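Local coordinates for protein gamma-glutamyl phosphate reductase (Saccharomyces cerevisiae, PDB 1VLU) that catalyses the NADPH-dependent reduction of L-gamma-glutamyl phosphate to L-glutamate gamma-semialdehyde and phosphate in proline biosynthesis, at residues 243-248 and 277-282. Numbering follows the deposited sequence.
Sequences SIYLDE and LINPKF
Asn279, just past the last parallel pairing of strands 242-246 and 274-278, meets the phenol of Tyr245, a residue within the ladder, and shows how side chains can take over where backbone pairing ends. The strands are neighbours in the middle of a six-stranded parallel sheet flanked by helices, in a protein of the aldehyde dehydrogenase family. The ladder consists of three backbone bonds: Leu277 N donates to Ile244 O at 2.7 Å, Leu246 N to Leu277 O at 2.8 Å, and Asn279 N to Leu246 O. Beyond it, both ends of the Asn279 amide are engaged. Its ND2 donates to Tyr245 OH at 3.0 Å, nearly straight (167°); the phenol oxygen lies in the amide plane, while ND2 sits at the edge of the ring, near its plane, the two planes being 45° apart. Its OD1 accepts from Lys281 N on a lone pair, an Asx turn inside the type I turn 279-282, where Phe282 N also bonds to Asn279 O. With CG anti to the backbone N (chi1 -162°), the amide runs beside the tyrosine side chain, pointing the same way. The phenol oxygen donates, weakly, to Asp247 OD1, while OD2 of that carboxylate is held by Thr374 and Asn379. An alanine at Asn279 would probably leave Tyr245 OH without its amide donor and Lys281 N without its side-chain acceptor, making the turn less firmly held. On the sheet face opposite Tyr245, Phe282 CD2 lies 3.9 Å from Leu246 CB, and both side chains rest on Val288 of helix 285-296. The chemistry thus implies a largely buried series of polar contacts, its phenol-to-carboxylate link weak, joining these strand ends to Thr374 after strand 369-373 and to Asn379 of helix 377-386.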
loop_
_atom_site.group_PDB
_atom_site.type_symbol
_atom_site.label_atom_id
_atom_site.label_comp_id
_atom_site.label_asym_id
_atom_site.label_seq_id
_atom_site.Cartn_x
_atom_site.Cartn_y
_atom_site.Cartn_z
ATOM N N SER A 243 16.809 -9.738 8.641
ATOM C CA SER A 243 17.460 -10.113 9.883
ATOM C C SER A 243 18.069 -11.516 9.837
ATOM O O SER A 243 17.530 -12.414 9.226
ATOM C CB SER A 243 16.487 -10.003 11.053
ATOM O OG SER A 243 15.971 -8.687 11.165
ATOM N N ILE A 244 19.217 -11.673 10.480
ATOM C CA ILE A 244 19.780 -12.987 10.727
ATOM C C ILE A 244 19.829 -13.169 12.240
ATOM O O ILE A 244 20.455 -12.380 12.943
ATOM C CB ILE A 244 21.181 -13.160 10.100
ATOM C CG1 ILE A 244 21.153 -12.773 8.608
ATOM C CG2 ILE A 244 21.675 -14.598 10.280
ATOM C CD1 ILE A 244 22.542 -12.539 7.988
ATOM N N TYR A 245 19.116 -14.180 12.727
ATOM C CA TYR A 245 19.196 -14.541 14.128
ATOM C C TYR A 245 20.209 -15.654 14.363
ATOM O O TYR A 245 20.063 -16.764 13.860
ATOM C CB TYR A 245 17.824 -14.925 14.667
ATOM C CG TYR A 245 17.851 -15.464 16.087
ATOM C CD1 TYR A 245 18.425 -14.729 17.131
ATOM C CD2 TYR A 245 17.286 -16.699 16.390
ATOM C CE1 TYR A 245 18.439 -15.213 18.422
ATOM C CE2 TYR A 245 17.287 -17.184 17.672
ATOM C CZ TYR A 245 17.871 -16.442 18.689
ATOM O OH TYR A 245 17.864 -16.939 19.981
ATOM N N LEU A 246 21.241 -15.324 15.133
ATOM C CA LEU A 246 22.278 -16.260 15.540
ATOM C C LEU A 246 21.953 -16.784 16.932
ATOM O O LEU A 246 22.219 -16.138 17.936
ATOM C CB LEU A 246 23.639 -15.566 15.535
ATOM C CG LEU A 246 24.053 -14.877 14.237
ATOM C CD1 LEU A 246 25.468 -14.351 14.352
ATOM C CD2 LEU A 246 23.955 -15.843 13.072
ATOM N N ASP A 247 21.371 -17.974 16.953
ATOM C CA ASP A 247 20.809 -18.596 18.133
ATOM C C ASP A 247 21.893 -19.048 19.104
ATOM O O ASP A 247 23.069 -19.179 18.736
ATOM C CB ASP A 247 19.960 -19.794 17.688
ATOM C CG ASP A 247 19.025 -20.310 18.776
ATOM O OD1 ASP A 247 18.563 -19.532 19.658
ATOM O OD2 ASP A 247 18.737 -21.523 18.734
ATOM N N GLU A 248 21.492 -19.288 20.349
ATOM C CA GLU A 248 22.377 -19.873 21.348
ATOM C C GLU A 248 23.145 -21.097 20.796
ATOM O O GLU A 248 24.335 -21.239 21.044
ATOM C CB GLU A 248 21.577 -20.225 22.601
ATOM C CG GLU A 248 22.357 -21.026 23.616
ATOM C CD GLU A 248 21.574 -21.331 24.876
ATOM O OE1 GLU A 248 20.518 -20.688 25.107
ATOM O OE2 GLU A 248 22.031 -22.217 25.643
ATOM N N LEU A 277 20.886 -10.325 14.636
ATOM C CA LEU A 277 20.312 -10.498 15.962
ATOM C C LEU A 277 21.114 -11.601 16.647
ATOM O O LEU A 277 21.151 -12.734 16.169
ATOM C CB LEU A 277 18.812 -10.821 15.871
ATOM C CG LEU A 277 17.845 -9.784 15.272
ATOM C CD1 LEU A 277 16.538 -10.432 14.914
ATOM C CD2 LEU A 277 17.599 -8.662 16.249
ATOM N N ILE A 278 21.787 -11.246 17.741
ATOM C CA ILE A 278 22.752 -12.128 18.386
ATOM C C ILE A 278 22.259 -12.597 19.751
ATOM O O ILE A 278 21.938 -11.785 20.614
ATOM C CB ILE A 278 24.145 -11.426 18.553
ATOM C CG1 ILE A 278 24.753 -11.105 17.178
ATOM C CG2 ILE A 278 25.089 -12.290 19.374
ATOM C CD1 ILE A 278 26.076 -10.421 17.235
ATOM N N ASN A 279 22.194 -13.905 19.950
ATOM C CA ASN A 279 21.979 -14.429 21.285
ATOM C C ASN A 279 23.280 -14.354 22.091
ATOM O O ASN A 279 24.308 -14.891 21.655
ATOM C CB ASN A 279 21.464 -15.862 21.226
ATOM C CG ASN A 279 20.822 -16.305 22.520
ATOM O OD1 ASN A 279 21.445 -16.302 23.577
ATOM N ND2 ASN A 279 19.559 -16.698 22.438
ATOM N N PRO A 280 23.238 -13.680 23.269
ATOM C CA PRO A 280 24.408 -13.527 24.143
ATOM C C PRO A 280 25.034 -14.865 24.549
ATOM O O PRO A 280 26.251 -14.939 24.735
ATOM C CB PRO A 280 23.839 -12.819 25.381
ATOM C CG PRO A 280 22.629 -12.123 24.907
ATOM C CD PRO A 280 22.047 -13.019 23.841
ATOM N N LYS A 281 24.209 -15.904 24.669
ATOM C CA LYS A 281 24.674 -17.240 25.026
ATOM C C LYS A 281 25.282 -18.014 23.853
ATOM O O LYS A 281 25.722 -19.153 24.017
ATOM C CB LYS A 281 23.527 -18.034 25.658
ATOM C CG LYS A 281 23.018 -17.430 26.957
ATOM C CD LYS A 281 21.872 -18.223 27.540
ATOM C CE LYS A 281 21.269 -17.496 28.737
ATOM N NZ LYS A 281 19.890 -17.983 29.047
ATOM N N PHE A 282 25.282 -17.417 22.663
ATOM C CA PHE A 282 25.986 -17.996 21.520
ATOM C C PHE A 282 27.486 -17.769 21.754
ATOM O O PHE A 282 27.942 -16.625 21.848
ATOM C CB PHE A 282 25.455 -17.388 20.203
ATOM C CG PHE A 282 26.325 -17.629 18.984
ATOM C CD1 PHE A 282 27.024 -18.831 18.799
ATOM C CD2 PHE A 282 26.411 -16.651 17.998
ATOM C CE1 PHE A 282 27.835 -19.031 17.661
ATOM C CE2 PHE A 282 27.214 -16.834 16.858
ATOM C CZ PHE A 282 27.922 -18.033 16.689
#